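Local coordinates for 4-phosphoerythronate dehydrogenase (Lactobacillus jensenii, PDB 4PRL) that catalyses the NAD-dependent interconversion of pyruvate and D-lactate, as a member of the D-isomer-specific 2-hydroxyacid dehydrogenase family, at the interface of chains A and B and the interface of chains A and C. Coordinates in Å, arbitrary orientation; residue numbers count along the deposited sequence, not the author numbering. Chains: chain A/B/C, 4-phosphoerythronate dehydrogenase.

Contact 1: the interface of chains A and B. Residues chain A 102, 300-303; chain B 142-143, 145-146.
The carboxylate of B:Glu143 is flanked on its two faces by hydroxyls of chain A, A:Ser102 OG and A:Thr300 OG1, which both donate to OE2. A:Ser102 OG comes down from above the plane, 68° out of it, and bonds to B:Glu143 OE2 at 3.0 Å. A:Thr300 OG1 arrives from the other face, nearer the plane and on the syn side, 2.5 Å from B:Glu143 OE2. The second oxygen is met on its syn side, a little out of the plane, where A:Thr302 OG1 donates to B:Glu143 OE1 at 2.6 Å. Hydroxyls thus engage both oxygens, which probably limits rotation of the group. The ring of B:Tyr145 carries B:Glu143 CB on one face, 3.3 Å above the plane and toward the rim, a second-shell support within chain B.

A bend at chi2 (82°) turns the glutamate tip toward the chain A hydroxyls. A:Thr300 precedes helix 301-320 and caps it, its OG1 also accepting from A:Ser303 N at 3.2 Å. The carboxylate therefore sits by the start of this helix, whose dipole may help stabilise a negative charge. Beside it the methyl A:Thr300 CG2 packs on B:Asn142 CA at 3.5 Å, while B:Asn142 OD1 and B:Asn146 OD1 lie near A:Thr302 OG1 as weak, alternative acceptors for its single hydrogen. The example shows how hydroxyls can receive an acidic side chain across an interface; repeated by two-fold symmetry, it anchors the loop of one subunit on the helix start of the other.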
ATOM      1  N   SER A 102      -4.779   9.601 -18.191  1.00 48.01           N
ATOM      2  CA  SER A 102      -4.107   9.316 -16.933  1.00 41.49           C
ATOM      3  C   SER A 102      -4.994   9.516 -15.733  1.00 37.23           C
ATOM      4  O   SER A 102      -5.039  10.602 -15.189  1.00 37.71           O
ATOM      5  CB  SER A 102      -2.838  10.130 -16.779  1.00 40.38           C
ATOM      6  OG  SER A 102      -1.958   9.487 -15.895  1.00 37.73           O
ATOM      7  N   THR A 300       0.020  16.303 -16.751  1.00 34.70           N
ATOM      8  CA  THR A 300       1.312  15.690 -16.539  1.00 35.01           C
ATOM      9  C   THR A 300       1.928  15.331 -17.887  1.00 35.66           C
ATOM     10  O   THR A 300       1.274  15.415 -18.926  1.00 36.63           O
ATOM     11  CB  THR A 300       1.185  14.397 -15.741  1.00 35.55           C
ATOM     12  OG1 THR A 300       0.268  13.528 -16.407  1.00 38.80           O
ATOM     13  CG2 THR A 300       0.684  14.668 -14.353  1.00 35.00           C
ATOM     14  N   LYS A 301       3.183  14.905 -17.866  1.00 36.92           N
ATOM     15  CA  LYS A 301       3.870  14.502 -19.080  1.00 37.17           C
ATOM     16  C   LYS A 301       3.094  13.316 -19.611  1.00 35.06           C
ATOM     17  O   LYS A 301       2.556  13.335 -20.705  1.00 39.14           O
ATOM     18  CB  LYS A 301       5.305  14.099 -18.775  1.00 40.69           C
ATOM     19  CG  LYS A 301       6.133  15.141 -18.031  1.00 45.61           C
ATOM     20  CD  LYS A 301       6.923  16.023 -18.986  1.00 50.07           C
ATOM     21  CE  LYS A 301       8.076  16.709 -18.268  1.00 53.03           C
ATOM     22  NZ  LYS A 301       9.023  17.259 -19.282  1.00 57.20           N
ATOM     23  N   THR A 302       2.965  12.304 -18.785  1.00 32.50           N
ATOM     24  CA  THR A 302       2.203  11.157 -19.137  1.00 31.74           C
ATOM     25  C   THR A 302       0.856  11.484 -19.832  1.00 32.62           C
ATOM     26  O   THR A 302       0.470  10.791 -20.770  1.00 31.71           O
ATOM     27  CB  THR A 302       1.970  10.294 -17.894  1.00 31.83           C
ATOM     28  OG1 THR A 302       3.219  10.065 -17.230  1.00 30.76           O
ATOM     29  CG2 THR A 302       1.372   8.953 -18.282  1.00 33.61           C
ATOM     30  N   SER A 303       0.128  12.501 -19.395  1.00 32.73           N
ATOM     31  CA  SER A 303      -1.198  12.707 -19.969  1.00 34.59           C
ATOM     32  C   SER A 303      -0.984  13.215 -21.342  1.00 34.40           C
ATOM     33  O   SER A 303      -1.544  12.684 -22.293  1.00 34.63           O
ATOM     34  CB  SER A 303      -2.062  13.707 -19.196  1.00 36.49           C
ATOM     35  OG  SER A 303      -2.600  13.142 -18.004  1.00 37.54           O
TER
ATOM     36  N   ASN B 142       3.888  15.765 -13.151  1.00 31.44           N
ATOM     37  CA  ASN B 142       4.012  14.368 -13.441  1.00 32.18           C
ATOM     38  C   ASN B 142       3.487  13.545 -12.298  1.00 31.06           C
ATOM     39  O   ASN B 142       3.448  14.009 -11.163  1.00 30.43           O
ATOM     40  CB  ASN B 142       5.465  14.025 -13.689  1.00 33.76           C
ATOM     41  CG  ASN B 142       5.628  12.771 -14.513  1.00 37.79           C
ATOM     42  OD1 ASN B 142       4.726  12.352 -15.273  1.00 36.95           O
ATOM     43  ND2 ASN B 142       6.795  12.161 -14.383  1.00 40.00           N
ATOM     44  N   GLU B 143       3.108  12.309 -12.601  1.00 30.16           N
ATOM     45  CA  GLU B 143       2.617  11.408 -11.584  1.00 29.71           C
ATOM     46  C   GLU B 143       3.732  11.052 -10.619  1.00 29.04           C
ATOM     47  O   GLU B 143       4.889  10.911 -10.965  1.00 28.70           O
ATOM     48  CB  GLU B 143       2.037  10.144 -12.192  1.00 30.10           C
ATOM     49  CG  GLU B 143       0.770  10.376 -12.990  1.00 30.23           C
ATOM     50  CD  GLU B 143       1.018  10.854 -14.400  1.00 28.97           C
ATOM     51  OE1 GLU B 143       2.096  10.595 -14.929  1.00 32.12           O
ATOM     52  OE2 GLU B 143       0.132  11.479 -14.994  1.00 28.35           O
ATOM     53  N   TYR B 145       4.368   8.366  -9.156  1.00 27.83           N
ATOM     54  CA  TYR B 145       5.003   7.067  -9.412  1.00 27.08           C
ATOM     55  C   TYR B 145       6.048   7.128 -10.501  1.00 27.19           C
ATOM     56  O   TYR B 145       6.748   6.154 -10.679  1.00 31.20           O
ATOM     57  CB  TYR B 145       4.011   5.943  -9.699  1.00 26.99           C
ATOM     58  CG  TYR B 145       3.099   6.228 -10.878  1.00 27.30           C
ATOM     59  CD1 TYR B 145       3.512   5.992 -12.189  1.00 26.46           C
ATOM     60  CD2 TYR B 145       1.828   6.758 -10.665  1.00 26.00           C
ATOM     61  CE1 TYR B 145       2.671   6.257 -13.246  1.00 27.55           C
ATOM     62  CE2 TYR B 145       0.990   7.034 -11.705  1.00 26.14           C
ATOM     63  CZ  TYR B 145       1.406   6.783 -12.984  1.00 27.82           C
ATOM     64  OH  TYR B 145       0.553   7.096 -13.992  1.00 28.34           O
ATOM     65  N   ASN B 146       6.196   8.255 -11.202  1.00 27.63           N
ATOM     66  CA  ASN B 146       7.347   8.471 -12.100  1.00 26.53           C
ATOM     67  C   ASN B 146       8.481   9.191 -11.419  1.00 29.27           C
ATOM     68  O   ASN B 146       9.433   9.594 -12.081  1.00 33.85           O
ATOM     69  CB  ASN B 146       6.958   9.318 -13.297  1.00 25.47           C
ATOM     70  CG  ASN B 146       5.851   8.702 -14.123  1.00 26.57           C
ATOM     71  OD1 ASN B 146       4.942   9.407 -14.616  1.00 26.53           O
ATOM     72  ND2 ASN B 146       5.901   7.380 -14.278  1.00 26.18           N
TER

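Contact 2: the interface of chains A and C. Residues chain A 104, 163, 186; chain C 163, 185-186.
A:Gln163 and C:Gln163 belong to helix 155-167, the dinucleotide-binding helix that follows the glycine-rich loop of the Rossmann fold, and each meets the tyrosine of the opposite chain. The carbonyl oxygen A:Gln163 OE1 points at the phenol of C:Tyr186, and C:Gln163 OE1 at that of A:Tyr186. Both oxygen pairs are modelled too close together, so whether and how they are hydrogen-bonded is doubtful. The orientation is clearer: amide and ring planes lie 6° apart, so the amide addresses the ring's rim and hydroxyl rather than its face. The glutamine reaches across because its chain runs straight beyond CG (chi2 -175°). The two amides, 10° apart in plane, come from side chains that cross at about a right angle.

Within chain C the tyrosine ring is sandwiched: C:Pro185 CB lies over its centre, and C:Gln163 CG is 3.6 Å above the opposite face of C:Tyr186, toward the rim. C:Pro185 also takes A:Arg104 against its CB and CG; the bent arginine chain slides past it in the opposite direction, with A:Arg104 NH2 3.5 Å from C:Pro185 CB. The patch thus joins the helix and the loop of residues 185-186 of two nucleotide-binding domains, with A:Arg104 added from the start of helix 103-118.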
ATOM      1  N   ARG A 104      -4.621   8.625 -12.667  1.00 27.01           N
ATOM      2  CA  ARG A 104      -3.777   9.017 -11.555  1.00 26.36           C
ATOM      3  C   ARG A 104      -3.261  10.445 -11.610  1.00 26.43           C
ATOM      4  O   ARG A 104      -2.900  11.000 -10.604  1.00 26.09           O
ATOM      5  CB  ARG A 104      -2.626   8.044 -11.379  1.00 27.53           C
ATOM      6  CG  ARG A 104      -2.861   6.983 -10.333  1.00 28.00           C
ATOM      7  CD  ARG A 104      -2.344   7.424  -8.988  1.00 30.20           C
ATOM      8  NE  ARG A 104      -1.820   6.317  -8.205  1.00 32.33           N
ATOM      9  CZ  ARG A 104      -0.648   6.333  -7.593  1.00 36.04           C
ATOM     10  NH1 ARG A 104       0.126   7.390  -7.655  1.00 34.53           N
ATOM     11  NH2 ARG A 104      -0.253   5.289  -6.904  1.00 42.83           N
ATOM     12  N   GLN A 163      -7.584   4.232  -3.895  1.00 31.64           N
ATOM     13  CA  GLN A 163      -6.396   3.409  -3.745  1.00 33.39           C
ATOM     14  C   GLN A 163      -5.399   4.188  -2.881  1.00 30.52           C
ATOM     15  O   GLN A 163      -4.934   3.708  -1.855  1.00 28.95           O
ATOM     16  CB  GLN A 163      -5.808   3.005  -5.120  1.00 37.40           C
ATOM     17  CG  GLN A 163      -6.842   2.292  -6.025  1.00 43.33           C
ATOM     18  CD  GLN A 163      -6.345   1.733  -7.377  1.00 47.59           C
ATOM     19  OE1 GLN A 163      -5.237   1.192  -7.495  1.00 48.83           O
ATOM     20  NE2 GLN A 163      -7.211   1.822  -8.400  1.00 48.61           N
ATOM     21  N   TYR A 186     -10.468  -1.147  -1.413  1.00 33.79           N
ATOM     22  CA  TYR A 186      -9.979   0.196  -1.188  1.00 36.25           C
ATOM     23  C   TYR A 186     -11.030   1.085  -0.552  1.00 36.43           C
ATOM     24  O   TYR A 186     -10.698   2.086   0.074  1.00 39.55           O
ATOM     25  CB  TYR A 186      -9.533   0.783  -2.526  1.00 39.89           C
ATOM     26  CG  TYR A 186      -8.411   0.009  -3.160  1.00 41.92           C
ATOM     27  CD1 TYR A 186      -7.226  -0.216  -2.445  1.00 46.64           C
ATOM     28  CD2 TYR A 186      -8.511  -0.501  -4.463  1.00 42.00           C
ATOM     29  CE1 TYR A 186      -6.167  -0.932  -2.992  1.00 47.76           C
ATOM     30  CE2 TYR A 186      -7.452  -1.215  -5.027  1.00 45.55           C
ATOM     31  CZ  TYR A 186      -6.281  -1.429  -4.277  1.00 49.17           C
ATOM     32  OH  TYR A 186      -5.199  -2.136  -4.754  1.00 53.46           O
TER
ATOM     33  N   GLN C 163      -1.129  -4.986  -8.028  1.00 31.64           N
ATOM     34  CA  GLN C 163      -1.398  -4.084  -6.923  1.00 33.39           C
ATOM     35  C   GLN C 163      -0.835  -4.728  -5.651  1.00 30.52           C
ATOM     36  O   GLN C 163      -0.032  -4.138  -4.941  1.00 28.95           O
ATOM     37  CB  GLN C 163      -2.909  -3.759  -6.810  1.00 37.40           C
ATOM     38  CG  GLN C 163      -3.495  -3.187  -8.123  1.00 43.33           C
ATOM     39  CD  GLN C 163      -4.966  -2.712  -8.104  1.00 47.59           C
ATOM     40  OE1 GLN C 163      -5.449  -2.117  -7.131  1.00 48.83           O
ATOM     41  NE2 GLN C 163      -5.668  -2.937  -9.226  1.00 48.61           N
ATOM     42  N   PRO C 185       1.170   2.626 -11.835  1.00 30.35           N
ATOM     43  CA  PRO C 185       1.694   2.813 -10.500  1.00 28.72           C
ATOM     44  C   PRO C 185       2.167   1.514  -9.865  1.00 31.29           C
ATOM     45  O   PRO C 185       2.806   1.527  -8.805  1.00 29.89           O
ATOM     46  CB  PRO C 185       0.480   3.310  -9.715  1.00 28.07           C
ATOM     47  CG  PRO C 185      -0.493   3.786 -10.717  1.00 28.15           C
ATOM     48  CD  PRO C 185      -0.260   2.969 -11.929  1.00 29.34           C
ATOM     49  N   TYR C 186       1.788   0.396 -10.466  1.00 33.79           N
ATOM     50  CA  TYR C 186       1.934  -0.893  -9.823  1.00 36.25           C
ATOM     51  C   TYR C 186       2.913  -1.788 -10.558  1.00 36.43           C
ATOM     52  O   TYR C 186       3.467  -2.712  -9.972  1.00 39.55           O
ATOM     53  CB  TYR C 186       0.561  -1.560  -9.753  1.00 39.89           C
ATOM     54  CG  TYR C 186      -0.430  -0.774  -8.941  1.00 41.92           C
ATOM     55  CD1 TYR C 186      -0.127  -0.421  -7.619  1.00 46.64           C
ATOM     56  CD2 TYR C 186      -1.669  -0.381  -9.469  1.00 42.00           C
ATOM     57  CE1 TYR C 186      -1.013   0.310  -6.836  1.00 47.76           C
ATOM     58  CE2 TYR C 186      -2.572   0.348  -8.692  1.00 45.55           C
ATOM     59  CZ  TYR C 186      -2.230   0.693  -7.371  1.00 49.17           C
ATOM     60  OH  TYR C 186      -3.056   1.422  -6.545  1.00 53.46           O
TER

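Contact 3: the interface of chains A and B. Residues chain A 105, 108-109, 112, 300; chain B 119, 142-144.
The carboxylate of A:Glu108 takes the backbone N-H of B:Ile144: B:Ile144 N donates to A:Glu108 OE1 at 2.8 Å through the oxygen's syn lone pair, 150° at the hydrogen. The other oxygen of the same carboxylate adds a weak bond. A:Glu108 gets there by an extended chain (chi2 178°) that leads out from helix 103-118, and its side chain crosses that of B:Ile144 at about a right angle, with A:Glu108 CD 3.9 Å from the methyl B:Ile144 CG2. The acid thereby meets the first residue of the 3-10 helix 144-146, where peptide N-H groups are commonly available for capping.

One turn earlier on the same chain A helix, B:Arg119 NH1 donates to the backbone carbonyl A:Ala105 O at 2.9 Å, tilted 15° from the carbonyl plane. The arginine is curled at both chi2 and chi3, which brings its guanidinium back against the helix. A:Met109 CB lies over one face, toward the rim and 3.9 Å above the plane of B:Arg119. The aliphatic stem of the arginine rests on A:Thr112, with B:Arg119 CG 4.0 Å from A:Thr112 CG2, and that threonine is held by its own hydroxyl, A:Thr112 OG1 donating to A:Glu108 O at 2.7 Å. The guanidinium and A:Glu108 are near without touching, and their opposite charges may still help. The site illustrates how one helix can use a side-chain acid and a main-chain carbonyl to dock a 3-10 turn and a loop residue of the partner chain, here joining two subunits in what is probably the family dimer.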
ATOM      1  N   ALA A 105      -3.172  11.026 -12.793  1.00 27.09           N
ATOM      2  CA  ALA A 105      -2.848  12.461 -12.881  1.00 28.05           C
ATOM      3  C   ALA A 105      -3.819  13.242 -12.035  1.00 26.47           C
ATOM      4  O   ALA A 105      -3.446  14.036 -11.183  1.00 26.85           O
ATOM      5  CB  ALA A 105      -2.948  12.962 -14.322  1.00 28.75           C
ATOM      6  N   GLU A 108      -4.234  12.376  -8.244  1.00 23.65           N
ATOM      7  CA  GLU A 108      -3.137  12.929  -7.453  1.00 24.85           C
ATOM      8  C   GLU A 108      -3.280  14.411  -7.225  1.00 24.83           C
ATOM      9  O   GLU A 108      -2.885  14.900  -6.180  1.00 23.97           O
ATOM     10  CB  GLU A 108      -1.775  12.609  -8.084  1.00 25.49           C
ATOM     11  CG  GLU A 108      -1.396  11.145  -7.914  1.00 26.06           C
ATOM     12  CD  GLU A 108      -0.082  10.791  -8.563  1.00 27.16           C
ATOM     13  OE1 GLU A 108       0.763  11.682  -8.706  1.00 29.00           O
ATOM     14  OE2 GLU A 108       0.127   9.625  -8.930  1.00 28.86           O
ATOM     15  N   MET A 109      -3.835  15.137  -8.192  1.00 26.30           N
ATOM     16  CA  MET A 109      -4.204  16.534  -7.934  1.00 27.33           C
ATOM     17  C   MET A 109      -5.214  16.569  -6.759  1.00 28.13           C
ATOM     18  O   MET A 109      -5.034  17.311  -5.794  1.00 32.11           O
ATOM     19  CB  MET A 109      -4.773  17.217  -9.187  1.00 26.81           C
ATOM     20  CG  MET A 109      -5.041  18.707  -9.014  1.00 27.93           C
ATOM     21  SD  MET A 109      -3.537  19.667  -8.662  1.00 31.48           S
ATOM     22  CE  MET A 109      -3.704  20.969  -9.871  1.00 31.29           C
ATOM     23  N   THR A 112      -3.447  15.719  -3.504  1.00 26.99           N
ATOM     24  CA  THR A 112      -2.527  16.807  -3.193  1.00 27.21           C
ATOM     25  C   THR A 112      -3.244  17.997  -2.574  1.00 27.83           C
ATOM     26  O   THR A 112      -2.866  18.450  -1.490  1.00 27.13           O
ATOM     27  CB  THR A 112      -1.783  17.263  -4.463  1.00 27.56           C
ATOM     28  OG1 THR A 112      -0.950  16.204  -4.903  1.00 29.17           O
ATOM     29  CG2 THR A 112      -0.885  18.427  -4.183  1.00 28.18           C
ATOM     30  N   THR A 300       0.020  16.303 -16.751  1.00 34.70           N
ATOM     31  CA  THR A 300       1.312  15.690 -16.539  1.00 35.01           C
ATOM     32  C   THR A 300       1.928  15.331 -17.887  1.00 35.66           C
ATOM     33  O   THR A 300       1.274  15.415 -18.926  1.00 36.63           O
ATOM     34  CB  THR A 300       1.185  14.397 -15.741  1.00 35.55           C
ATOM     35  OG1 THR A 300       0.268  13.528 -16.407  1.00 38.80           O
ATOM     36  CG2 THR A 300       0.684  14.668 -14.353  1.00 35.00           C
TER
ATOM     37  N   ARG B 119       3.001  19.647  -8.116  1.00 26.26           N
ATOM     38  CA  ARG B 119       1.886  19.991  -8.946  1.00 25.82           C
ATOM     39  C   ARG B 119       1.882  21.460  -9.293  1.00 27.54           C
ATOM     40  O   ARG B 119       1.064  21.896 -10.088  1.00 27.85           O
ATOM     41  CB  ARG B 119       0.608  19.641  -8.231  1.00 26.35           C
ATOM     42  CG  ARG B 119       0.439  18.157  -7.936  1.00 27.17           C
ATOM     43  CD  ARG B 119       0.597  17.269  -9.153  1.00 27.08           C
ATOM     44  NE  ARG B 119      -0.311  17.651 -10.228  1.00 27.26           N
ATOM     45  CZ  ARG B 119      -1.068  16.811 -10.926  1.00 27.12           C
ATOM     46  NH1 ARG B 119      -1.036  15.515 -10.697  1.00 26.05           N
ATOM     47  NH2 ARG B 119      -1.867  17.288 -11.876  1.00 28.35           N
ATOM     48  N   ASN B 142       3.888  15.765 -13.151  1.00 31.44           N
ATOM     49  CA  ASN B 142       4.012  14.368 -13.441  1.00 32.18           C
ATOM     50  C   ASN B 142       3.487  13.545 -12.298  1.00 31.06           C
ATOM     51  O   ASN B 142       3.448  14.009 -11.163  1.00 30.43           O
ATOM     52  CB  ASN B 142       5.465  14.025 -13.689  1.00 33.76           C
ATOM     53  CG  ASN B 142       5.628  12.771 -14.513  1.00 37.79           C
ATOM     54  OD1 ASN B 142       4.726  12.352 -15.273  1.00 36.95           O
ATOM     55  ND2 ASN B 142       6.795  12.161 -14.383  1.00 40.00           N
ATOM     56  N   GLU B 143       3.108  12.309 -12.601  1.00 30.16           N
ATOM     57  CA  GLU B 143       2.617  11.408 -11.584  1.00 29.71           C
ATOM     58  C   GLU B 143       3.732  11.052 -10.619  1.00 29.04           C
ATOM     59  O   GLU B 143       4.889  10.911 -10.965  1.00 28.70           O
ATOM     60  CB  GLU B 143       2.037  10.144 -12.192  1.00 30.10           C
ATOM     61  CG  GLU B 143       0.770  10.376 -12.990  1.00 30.23           C
ATOM     62  CD  GLU B 143       1.018  10.854 -14.400  1.00 28.97           C
ATOM     63  OE1 GLU B 143       2.096  10.595 -14.929  1.00 32.12           O
ATOM     64  OE2 GLU B 143       0.132  11.479 -14.994  1.00 28.35           O
ATOM     65  N   ILE B 144       3.355  10.853  -9.389  1.00 30.03           N
ATOM     66  CA  ILE B 144       4.320  10.691  -8.359  1.00 31.11           C
ATOM     67  C   ILE B 144       5.042   9.339  -8.535  1.00 29.33           C
ATOM     68  O   ILE B 144       6.210   9.189  -8.129  1.00 27.72           O
ATOM     69  CB  ILE B 144       3.614  10.867  -6.997  1.00 32.40           C
ATOM     70  CG1 ILE B 144       4.534  11.511  -5.973  1.00 33.98           C
ATOM     71  CG2 ILE B 144       3.026   9.551  -6.538  1.00 34.25           C
ATOM     72  CD1 ILE B 144       5.600  10.586  -5.455  1.00 34.87           C
TER

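Contacts 1 and 3 are neighbouring parts of one A-B interface, their C-alpha centres about 6 Å apart, and they share A:Thr300, B:Asn142 and B:Glu143. The loop leading into the 3-10 helix 144-146 of chain B is thus clasped between helix 103-118 and the start of helix 301-320 of chain A. The C-alpha centre of contact 2 lies about 14 Å from that of contact 1 and about 13 Å from that of contact 3, and contact 2 faces a different chain. Helix 103-118 serves contacts 2 and 3, so one element borders both partners in the deposited four-chain assembly; the A-C pairing may not persist in solution.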